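PDB 5I4M: amidase, hydantoinase/carbamoylase family from Burkholderia vietnamiensis, which probably hydrolyses N-carbamoyl-L-amino acids as a two-zinc amidase of the peptidase M20 family. Local coordinates for residues L124-I127 against R128-D132; F168-E171 against Y172-R176; A328-A331 against A332-L336; E407-P411 against A412-A416. All coordinates share one frame; numbering follows the deposited sequence. Where two conformers were deposited one is given.

All four contacts are local, made along a helix or at one of its ends, and they follow one another in sequence. Interactions 1 and 4 are the closest pair, with centres about 18 Å apart and nearest atoms about 7 Å; helix 411-429, which begins in interaction 4, also packs on Val126 and Leu130 of interaction 1. In interaction 4 the side chain of Ile414 lies about 13 Å from a bound zinc, and that of Ala409 about 10 Å from the zinc ligand Asp115. In interaction 2 the side chain of Phe168 is about 11 Å from a bound 3-phosphoglyceric acid. Interaction 3 is remote from the annotated sites, its centre about 58 Å from that of interaction 1.

Interaction 1. Residues L124-I127 against R128-D132; sequences LEVI and RSLND
Residues 124-132 form the last turns of helix 117-132, and regular i to i+4 bonds join the two segments, as from Arg128 N to Leu124 O (2.9 Å) and from Leu130 N to Val126 O (2.9 Å). Arg128 runs extended from CG to NE and crosses back over Leu124, whose CD2 lies 3.7 Å from Arg128 CZ, over the centre of one guanidinium face. Leu124 reaches it because its CG is anti to the backbone N (chi1 174°). A water links Arg128 to the next side chain: it accepts from Arg128 NH1 at 2.6 Å and donates to Glu125 OE2 at 2.7 Å. This bridge spans acid and base whose charged atoms do not touch. Glu125 bends at chi2, which brings OE1 to 2.8 Å from Ser129 OG; the carboxylate also forms a salt bridge with Arg31 and accepts from the backbone N of Asp28. On another side of the helix, Val126 and Leu130 lie alongside each other, pointing the same way, with Val126 CG1 4.2 Å from Leu130 CD1. Asn131 lies beside Ile127, its amide bonded to Arg89 and to the carbonyl of Ala73. In this beta-alpha-beta unit, the helix links strands 99-103 and 141-145; Val126 and Leu130 meet helix 411-429, Glu125 and Arg128 face helix 29-39, and Ile127 rests on strand 85-89.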
loop_
_atom_site.group_PDB
_atom_site.type_symbol
_atom_site.label_atom_id
_atom_site.label_comp_id
_atom_site.label_asym_id
_atom_site.label_seq_id
_atom_site.Cartn_x
_atom_site.Cartn_y
_atom_site.Cartn_z
ATOM N N LEU A 124 -1.251 29.737 -23.737
ATOM C CA LEU A 124 -2.053 30.922 -23.437
ATOM C C LEU A 124 -1.247 32.199 -23.649
ATOM O O LEU A 124 -1.768 33.195 -24.168
ATOM C CB LEU A 124 -2.575 30.852 -22.001
ATOM C CG LEU A 124 -3.303 32.124 -21.558
ATOM C CD1 LEU A 124 -4.536 32.355 -22.422
ATOM C CD2 LEU A 124 -3.697 32.051 -20.095
ATOM N N GLU A 125 0.030 32.184 -23.261
ATOM C CA GLU A 125 0.882 33.357 -23.454
ATOM C C GLU A 125 1.126 33.635 -24.933
ATOM O O GLU A 125 1.234 34.801 -25.327
ATOM C CB GLU A 125 2.206 33.166 -22.703
ATOM C CG GLU A 125 3.264 34.261 -22.946
ATOM C CD GLU A 125 2.789 35.672 -22.588
ATOM O OE1 GLU A 125 3.203 36.631 -23.280
ATOM O OE2 GLU A 125 2.005 35.832 -21.621
ATOM N N VAL A 126 1.194 32.591 -25.769
ATOM C CA VAL A 126 1.280 32.810 -27.214
ATOM C C VAL A 126 0.040 33.542 -27.709
ATOM O O VAL A 126 0.125 34.508 -28.473
ATOM C CB VAL A 126 1.481 31.474 -27.953
ATOM C CG1 VAL A 126 1.280 31.660 -29.448
ATOM C CG2 VAL A 126 2.865 30.938 -27.691
ATOM N N ILE A 127 -1.136 33.104 -27.266
ATOM C CA ILE A 127 -2.381 33.769 -27.652
ATOM C C ILE A 127 -2.349 35.237 -27.249
ATOM O O ILE A 127 -2.649 36.139 -28.043
ATOM C CB ILE A 127 -3.585 33.050 -27.020
ATOM C CG1 ILE A 127 -3.686 31.615 -27.542
ATOM C CG2 ILE A 127 -4.863 33.842 -27.265
ATOM C CD1 ILE A 127 -3.918 31.527 -29.014
ATOM N N ARG A 128 -1.983 35.498 -25.990
ATOM C CA ARG A 128 -1.965 36.876 -25.509
ATOM C C ARG A 128 -0.937 37.708 -26.264
ATOM O O ARG A 128 -1.156 38.898 -26.524
ATOM C CB ARG A 128 -1.679 36.903 -24.008
ATOM C CG ARG A 128 -2.785 36.306 -23.157
ATOM C CD ARG A 128 -2.361 36.238 -21.703
ATOM N NE ARG A 128 -3.495 36.096 -20.787
ATOM C CZ ARG A 128 -3.387 35.739 -19.508
ATOM N NH1 ARG A 128 -2.198 35.465 -18.985
ATOM N NH2 ARG A 128 -4.477 35.653 -18.749
ATOM N N SER A 129 0.193 37.098 -26.619
ATOM C CA SER A 129 1.235 37.834 -27.323
ATOM C C SER A 129 0.825 38.133 -28.756
ATOM O O SER A 129 1.152 39.201 -29.285
ATOM C CB SER A 129 2.543 37.051 -27.281
ATOM O OG SER A 129 3.117 37.117 -25.991
ATOM N N LEU A 130 0.105 37.211 -29.400
ATOM C CA LEU A 130 -0.448 37.522 -30.713
ATOM C C LEU A 130 -1.435 38.674 -30.622
ATOM O O LEU A 130 -1.497 39.519 -31.518
ATOM C CB LEU A 130 -1.127 36.295 -31.315
ATOM C CG LEU A 130 -0.268 35.061 -31.583
ATOM C CD1 LEU A 130 -1.162 33.888 -31.962
ATOM C CD2 LEU A 130 0.740 35.347 -32.672
ATOM N N ASN A 131 -2.227 38.724 -29.546
ATOM C CA ASN A 131 -3.117 39.868 -29.360
ATOM C C ASN A 131 -2.325 41.147 -29.126
ATOM O O ASN A 131 -2.611 42.186 -29.739
ATOM C CB ASN A 131 -4.075 39.613 -28.195
ATOM C CG ASN A 131 -5.027 38.471 -28.469
ATOM O OD1 ASN A 131 -5.194 38.057 -29.608
ATOM N ND2 ASN A 131 -5.662 37.954 -27.417
ATOM N N ASP A 132 -1.326 41.092 -28.237
ATOM C CA ASP A 132 -0.540 42.281 -27.917
ATOM C C ASP A 132 0.067 42.898 -29.169
ATOM O O ASP A 132 0.111 44.128 -29.307
ATOM C CB ASP A 132 0.568 41.937 -26.922
ATOM C CG ASP A 132 0.045 41.667 -25.531
ATOM O OD1 ASP A 132 -1.140 41.950 -25.273
ATOM O OD2 ASP A 132 0.832 41.177 -24.695
HETATM O O HOH W 1 -0.027 34.710 -20.184
#

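Interaction 2. Residues F168-E171 against Y172-R176; sequences FPLE and YGLSR
Tyr172 meets Phe168 in an offset stack, the ring centroids 4.8 Å apart and the planes inclined at 30°. Only part of the tyrosine ring overlaps the phenylalanine: its CE2 sits above one Phe168 face, toward the rim, while Tyr172 CD2 approaches Phe168 CB at 3.6 Å. The tyrosine CG is turned anti to the backbone N (chi1 169°), which carries the ring back toward Phe168, and Tyr172 CB also touches the Pro169 ring. Pro169 occupies the N-cap position of helix 170-175, and its carbonyl O receives two backbone donors: Tyr172 N, from above the carbonyl plane, and Gly173 N, within that plane. Gly173 is buried in this first turn. Leu174 continues the helix with a bond from its N to Leu170 O (3.0 Å), and its CD1 packs against Leu170 CG at 3.7 Å; both leucines also lean on Met82. At Ser175 the backbone bond to Glu171 O is weak, but Ser175 OG lies 2.8 Å from Glu171 O. Arg176 folds back, donating from NE to Tyr172 O (2.9 Å) and from NH2 to Ser175 OG (3.0 Å). Its guanidinium lies flat enough over the phenol ring for Tyr172 CE1 to stand above its centre. Tyr172, on the short helix 170-175, thus meets an aromatic ring from the residues before the helix and an arginine from those after it, and the two Arg176 bonds fix the rotation of the guanidinium, whose positive charge probably polarises the Tyr172 carbonyl and ring.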
loop_
_atom_site.group_PDB
_atom_site.type_symbol
_atom_site.label_atom_id
_atom_site.label_comp_id
_atom_site.label_asym_id
_atom_site.label_seq_id
_atom_site.Cartn_x
_atom_site.Cartn_y
_atom_site.Cartn_z
ATOM N N PHE A 168 -6.946 4.700 -29.477
ATOM C CA PHE A 168 -7.884 4.058 -28.568
ATOM C C PHE A 168 -9.313 4.469 -28.903
ATOM O O PHE A 168 -9.549 5.633 -29.238
ATOM C CB PHE A 168 -7.619 4.462 -27.107
ATOM C CG PHE A 168 -6.214 4.260 -26.650
ATOM C CD1 PHE A 168 -5.639 3.004 -26.672
ATOM C CD2 PHE A 168 -5.488 5.322 -26.126
ATOM C CE1 PHE A 168 -4.346 2.814 -26.223
ATOM C CE2 PHE A 168 -4.197 5.138 -25.674
ATOM C CZ PHE A 168 -3.624 3.885 -25.725
ATOM N N PRO A 169 -10.286 3.572 -28.775
ATOM C CA PRO A 169 -11.684 3.995 -28.933
ATOM C C PRO A 169 -12.142 4.792 -27.724
ATOM O O PRO A 169 -11.655 4.609 -26.607
ATOM C CB PRO A 169 -12.454 2.679 -29.062
ATOM C CG PRO A 169 -11.587 1.651 -28.449
ATOM C CD PRO A 169 -10.158 2.126 -28.525
ATOM N N LEU A 170 -13.101 5.689 -27.961
ATOM C CA LEU A 170 -13.633 6.504 -26.874
ATOM C C LEU A 170 -14.054 5.653 -25.680
ATOM O O LEU A 170 -13.768 5.999 -24.526
ATOM C CB LEU A 170 -14.819 7.330 -27.375
ATOM C CG LEU A 170 -15.537 8.177 -26.320
ATOM C CD1 LEU A 170 -14.606 9.233 -25.713
ATOM C CD2 LEU A 170 -16.769 8.805 -26.950
ATOM N N GLU A 171 -14.734 4.533 -25.937
ATOM C CA GLU A 171 -15.263 3.746 -24.829
ATOM C C GLU A 171 -14.140 3.203 -23.944
ATOM O O GLU A 171 -14.349 2.972 -22.747
ATOM C CB GLU A 171 -16.149 2.616 -25.367
ATOM C CG GLU A 171 -15.574 1.862 -26.554
ATOM C CD GLU A 171 -16.019 2.415 -27.921
ATOM O OE1 GLU A 171 -16.554 1.626 -28.735
ATOM O OE2 GLU A 171 -15.819 3.616 -28.186
ATOM N N TYR A 172 -12.943 3.019 -24.504
ATOM C CA TYR A 172 -11.790 2.628 -23.694
ATOM C C TYR A 172 -11.343 3.770 -22.796
ATOM O O TYR A 172 -11.090 3.578 -21.597
ATOM C CB TYR A 172 -10.643 2.189 -24.606
ATOM C CG TYR A 172 -9.312 2.004 -23.909
ATOM C CD1 TYR A 172 -8.982 0.793 -23.307
ATOM C CD2 TYR A 172 -8.381 3.035 -23.862
ATOM C CE1 TYR A 172 -7.748 0.614 -22.683
ATOM C CE2 TYR A 172 -7.154 2.867 -23.246
ATOM C CZ TYR A 172 -6.844 1.659 -22.653
ATOM O OH TYR A 172 -5.620 1.496 -22.049
ATOM N N GLY A 173 -11.230 4.973 -23.361
ATOM C CA GLY A 173 -10.817 6.111 -22.557
ATOM C C GLY A 173 -11.765 6.391 -21.407
ATOM O O GLY A 173 -11.328 6.708 -20.298
ATOM N N LEU A 174 -13.071 6.254 -21.646
ATOM C CA LEU A 174 -14.058 6.583 -20.618
ATOM C C LEU A 174 -14.135 5.536 -19.513
ATOM O O LEU A 174 -14.591 5.856 -18.408
ATOM C CB LEU A 174 -15.442 6.754 -21.243
ATOM C CG LEU A 174 -15.579 7.947 -22.188
ATOM C CD1 LEU A 174 -16.908 7.887 -22.916
ATOM C CD2 LEU A 174 -15.423 9.283 -21.438
ATOM N N SER A 175 -13.688 4.311 -19.768
ATOM C CA SER A 175 -13.830 3.224 -18.804
ATOM C C SER A 175 -12.594 2.998 -17.931
ATOM O O SER A 175 -12.624 2.107 -17.077
ATOM C CB SER A 175 -14.188 1.921 -19.541
ATOM O OG SER A 175 -13.213 1.614 -20.531
ATOM N N ARG A 176 -11.511 3.758 -18.114
ATOM C CA ARG A 176 -10.365 3.624 -17.216
ATOM C C ARG A 176 -10.772 4.009 -15.800
ATOM O O ARG A 176 -11.532 4.957 -15.600
ATOM C CB ARG A 176 -9.197 4.498 -17.682
ATOM C CG ARG A 176 -8.704 4.228 -19.111
ATOM C CD ARG A 176 -8.356 2.765 -19.313
ATOM N NE ARG A 176 -9.523 1.998 -19.740
ATOM C CZ ARG A 176 -9.619 0.676 -19.678
ATOM N NH1 ARG A 176 -8.609 -0.043 -19.203
ATOM N NH2 ARG A 176 -10.728 0.076 -20.089
#

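Interaction 3. Residues A328-A331 against A332-L336; sequences ARIA and ADIGL
Ala331 O is gripped by two backbone donors, Gly335 N at 2.7 Å and Leu336 N at 2.9 Å, where helix 313-334 ends. Neither donor lies quite in the carbonyl plane. A water bonds strongly to Leu336 O (2.6 Å) and adds a weak bond to Ala331 O, closing a small bridge over the turn. Upstream, regular i to i+4 bonds continue from Ala332 N to Ala328 O (2.9 Å), from Asp333 N to Arg329 O and from Ile334 N to Ile330 O, the last somewhat longer at 3.2 Å. In one of the two conformers of Asp333, a second water donates to both Ile330 O and Asp333 OD2, linking the aspartate to the backbone of the previous turn.

The 6→1 bond from Leu336 N to Ala331 O, with Gly335 at positive phi (97°) as the first residue to leave the helical conformation, is the mark of a Schellman-type C-terminal cap. At these backbone angles a CB would be jammed against the preceding carbonyl oxygen, so the absence of a side chain lets the chain break from the helix and turn into strand 337-350. The Gly335 carbonyl is taken up by Arg257.

Hydrophobic contacts lie around this polar framework. Leu336 swings back over the last turn, its CB 4.1 Å from Ala331 CB, and both residues rest on Phe241 of strand 225-242. Ile330 CG2 and Ile334 CD1 meet at 4.2 Å one turn apart. These isoleucines face helix 259-276, where both touch Arg265 and Ile330 also reaches Val266.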
loop_
_atom_site.group_PDB
_atom_site.type_symbol
_atom_site.label_atom_id
_atom_site.label_comp_id
_atom_site.label_asym_id
_atom_site.label_seq_id
_atom_site.Cartn_x
_atom_site.Cartn_y
_atom_site.Cartn_z
ATOM N N ALA A 328 7.725 -15.323 -14.572
ATOM C CA ALA A 328 7.296 -16.719 -14.522
ATOM C C ALA A 328 8.225 -17.547 -13.649
ATOM O O ALA A 328 7.775 -18.412 -12.892
ATOM C CB ALA A 328 7.237 -17.312 -15.928
ATOM N N ARG A 329 9.531 -17.307 -13.751
ATOM C CA ARG A 329 10.478 -18.089 -12.960
ATOM C C ARG A 329 10.295 -17.821 -11.472
ATOM O O ARG A 329 10.294 -18.753 -10.657
ATOM C CB ARG A 329 11.901 -17.762 -13.393
ATOM C CG ARG A 329 12.969 -18.393 -12.503
ATOM C CD ARG A 329 14.348 -17.823 -12.819
ATOM N NE ARG A 329 14.304 -16.370 -12.985
ATOM C CZ ARG A 329 14.333 -15.494 -11.982
ATOM N NH1 ARG A 329 14.409 -15.923 -10.725
ATOM N NH2 ARG A 329 14.284 -14.189 -12.238
ATOM N N ILE A 330 10.138 -16.550 -11.103
ATOM C CA ILE A 330 9.958 -16.198 -9.699
ATOM C C ILE A 330 8.676 -16.812 -9.156
ATOM O O ILE A 330 8.654 -17.362 -8.048
ATOM C CB ILE A 330 9.978 -14.664 -9.539
ATOM C CG1 ILE A 330 11.410 -14.145 -9.695
ATOM C CG2 ILE A 330 9.384 -14.250 -8.193
ATOM C CD1 ILE A 330 11.498 -12.646 -9.964
ATOM N N ALA A 331 7.589 -16.738 -9.931
ATOM C CA ALA A 331 6.319 -17.286 -9.466
ATOM C C ALA A 331 6.392 -18.796 -9.331
ATOM O O ALA A 331 5.839 -19.372 -8.384
ATOM C CB ALA A 331 5.191 -16.896 -10.420
ATOM N N ALA A 332 7.073 -19.455 -10.273
ATOM C CA ALA A 332 7.180 -20.909 -10.233
ATOM C C ALA A 332 7.998 -21.373 -9.040
ATOM O O ALA A 332 7.703 -22.420 -8.451
ATOM C CB ALA A 332 7.800 -21.425 -11.531
ATOM N N ASP A 333 9.038 -20.617 -8.678
ATOM C CA ASP A 333 9.884 -21.013 -7.558
ATOM C C ASP A 333 9.131 -20.931 -6.236
ATOM O O ASP A 333 9.299 -21.793 -5.365
ATOM C CB ASP A 333 11.138 -20.141 -7.522
ATOM C CG ASP A 333 11.980 -20.384 -6.293
ATOM O OD1 ASP A 333 12.693 -21.409 -6.252
ATOM O OD2 ASP A 333 11.929 -19.549 -5.367
ATOM N N ILE A 334 8.296 -19.913 -6.071
ATOM C CA ILE A 334 7.531 -19.742 -4.838
ATOM C C ILE A 334 6.234 -20.539 -4.875
ATOM O O ILE A 334 5.783 -21.058 -3.851
ATOM C CB ILE A 334 7.261 -18.240 -4.605
ATOM C CG1 ILE A 334 8.575 -17.481 -4.455
ATOM C CG2 ILE A 334 6.352 -18.011 -3.378
ATOM C CD1 ILE A 334 8.398 -15.975 -4.460
ATOM N N GLY A 335 5.613 -20.646 -6.043
ATOM C CA GLY A 335 4.298 -21.246 -6.124
ATOM C C GLY A 335 3.198 -20.205 -6.128
ATOM O O GLY A 335 2.143 -20.391 -5.515
ATOM N N LEU A 336 3.430 -19.103 -6.820
ATOM C CA LEU A 336 2.440 -18.048 -6.958
ATOM C C LEU A 336 1.695 -18.200 -8.278
ATOM O O LEU A 336 2.254 -18.678 -9.268
ATOM C CB LEU A 336 3.115 -16.676 -6.899
ATOM C CG LEU A 336 3.973 -16.393 -5.667
ATOM C CD1 LEU A 336 4.740 -15.074 -5.834
ATOM C CD2 LEU A 336 3.101 -16.340 -4.413
HETATM O O HOH W 2 11.297 -16.702 -6.517
HETATM O O HOH W 3 3.452 -20.838 -10.195
#

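Interaction 4. Residues E407-P411 against A412-A416; sequences EDATP and AWIEA
Thr410 OG1 accepts a hydrogen bond from Trp413 N at 3.0 Å, nearly straight at 166°, and so caps the start of helix 411-429. The same oxygen lies over one face of the indole, 3.2 Å from Trp413 CG and offset toward the rim. The methyl of Thr410 covers another part of the tryptophan: CG2 stands 4.0 Å from the centroid of the six-membered ring in a CH-pi contact, only 8° off the ring normal. With OG1 between the backbone N and carbonyl carbon (chi1 69°), the two branches can serve the cap and the ring together. This is a classic N-cap, with Pro411 in the first turn; Ile414 N then bonds to Thr410 O, and Glu415 N to Pro411 O. Ala409 precedes the cap, its CB 3.9 Å from Ile414 CD1 and its CA near Trp413 CE3 at an oblique angle. A water donates to Glu415 OE2 at 2.6 Å and weakly to Pro411 O. Farther out, Ile414 and Pro411 pack on Trp33 of helix 29-39, and Trp413 lies on Pro396. Asp408 pairs with Arg113, while Glu407 accepts from the backbone N atoms of Phe114 and the zinc ligand Asp115.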
loop_
_atom_site.group_PDB
_atom_site.type_symbol
_atom_site.label_atom_id
_atom_site.label_comp_id
_atom_site.label_asym_id
_atom_site.label_seq_id
_atom_site.Cartn_x
_atom_site.Cartn_y
_atom_site.Cartn_z
ATOM N N GLU A 407 10.495 20.198 -8.120
ATOM C CA GLU A 407 10.674 20.508 -9.534
ATOM C C GLU A 407 10.709 22.018 -9.749
ATOM O O GLU A 407 9.914 22.760 -9.162
ATOM C CB GLU A 407 9.521 19.873 -10.317
ATOM C CG GLU A 407 9.538 20.094 -11.813
ATOM C CD GLU A 407 8.236 19.663 -12.429
ATOM O OE1 GLU A 407 8.062 18.443 -12.673
ATOM O OE2 GLU A 407 7.365 20.542 -12.624
ATOM N N ASP A 408 11.652 22.485 -10.569
ATOM C CA ASP A 408 11.849 23.926 -10.663
ATOM C C ASP A 408 12.451 24.312 -12.006
ATOM O O ASP A 408 13.133 23.513 -12.654
ATOM C CB ASP A 408 12.744 24.428 -9.525
ATOM C CG ASP A 408 12.507 25.895 -9.187
ATOM O OD1 ASP A 408 11.528 26.499 -9.694
ATOM O OD2 ASP A 408 13.303 26.436 -8.389
ATOM N N ALA A 409 12.191 25.558 -12.405
ATOM C CA ALA A 409 12.754 26.127 -13.626
ATOM C C ALA A 409 13.015 27.606 -13.384
ATOM O O ALA A 409 12.359 28.230 -12.550
ATOM C CB ALA A 409 11.817 25.945 -14.819
ATOM N N THR A 410 13.985 28.157 -14.099
ATOM C CA THR A 410 14.256 29.579 -13.928
ATOM C C THR A 410 13.318 30.414 -14.795
ATOM O O THR A 410 12.853 29.954 -15.840
ATOM C CB THR A 410 15.690 29.911 -14.313
ATOM O OG1 THR A 410 15.836 29.758 -15.731
ATOM C CG2 THR A 410 16.665 29.004 -13.585
ATOM N N PRO A 411 13.045 31.656 -14.392
ATOM C CA PRO A 411 12.297 32.561 -15.284
ATOM C C PRO A 411 12.891 32.665 -16.680
ATOM O O PRO A 411 12.144 32.687 -17.670
ATOM C CB PRO A 411 12.352 33.899 -14.527
ATOM C CG PRO A 411 12.414 33.484 -13.078
ATOM C CD PRO A 411 13.238 32.225 -13.044
ATOM N N ALA A 412 14.224 32.715 -16.787
ATOM C CA ALA A 412 14.874 32.768 -18.095
ATOM C C ALA A 412 14.481 31.576 -18.966
ATOM O O ALA A 412 14.139 31.747 -20.142
ATOM C CB ALA A 412 16.392 32.829 -17.932
ATOM N N TRP A 413 14.548 30.357 -18.413
ATOM C CA TRP A 413 14.171 29.175 -19.191
ATOM C C TRP A 413 12.712 29.233 -19.605
ATOM O O TRP A 413 12.366 28.902 -20.744
ATOM C CB TRP A 413 14.412 27.895 -18.388
ATOM C CG TRP A 413 15.827 27.611 -18.104
ATOM C CD1 TRP A 413 16.930 28.120 -18.749
ATOM C CD2 TRP A 413 16.318 26.743 -17.086
ATOM N NE1 TRP A 413 18.074 27.613 -18.183
ATOM C CE2 TRP A 413 17.727 26.767 -17.160
ATOM C CE3 TRP A 413 15.701 25.944 -16.111
ATOM C CZ2 TRP A 413 18.531 26.023 -16.296
ATOM C CZ3 TRP A 413 16.505 25.207 -15.245
ATOM C CH2 TRP A 413 17.903 25.260 -15.342
ATOM N N ILE A 414 11.833 29.590 -18.668
ATOM C CA ILE A 414 10.402 29.626 -18.956
ATOM C C ILE A 414 10.118 30.588 -20.101
ATOM O O ILE A 414 9.408 30.254 -21.055
ATOM C CB ILE A 414 9.620 30.000 -17.680
ATOM C CG1 ILE A 414 9.727 28.873 -16.655
ATOM C CG2 ILE A 414 8.150 30.306 -17.984
ATOM C CD1 ILE A 414 9.190 27.527 -17.179
ATOM N N GLU A 415 10.700 31.789 -20.038
ATOM C CA GLU A 415 10.476 32.780 -21.086
ATOM C C GLU A 415 11.057 32.322 -22.419
ATOM O O GLU A 415 10.411 32.467 -23.466
ATOM C CB GLU A 415 11.071 34.129 -20.663
ATOM C CG GLU A 415 10.995 35.214 -21.721
ATOM C CD GLU A 415 11.431 36.559 -21.186
ATOM O OE1 GLU A 415 11.503 37.522 -21.966
ATOM O OE2 GLU A 415 11.689 36.652 -19.975
ATOM N N ALA A 416 12.260 31.746 -22.399
ATOM C CA ALA A 416 12.907 31.343 -23.645
ATOM C C ALA A 416 12.092 30.286 -24.374
ATOM O O ALA A 416 11.923 30.356 -25.599
ATOM C CB ALA A 416 14.310 30.814 -23.371
HETATM O O HOH W 4 11.502 35.789 -17.527
#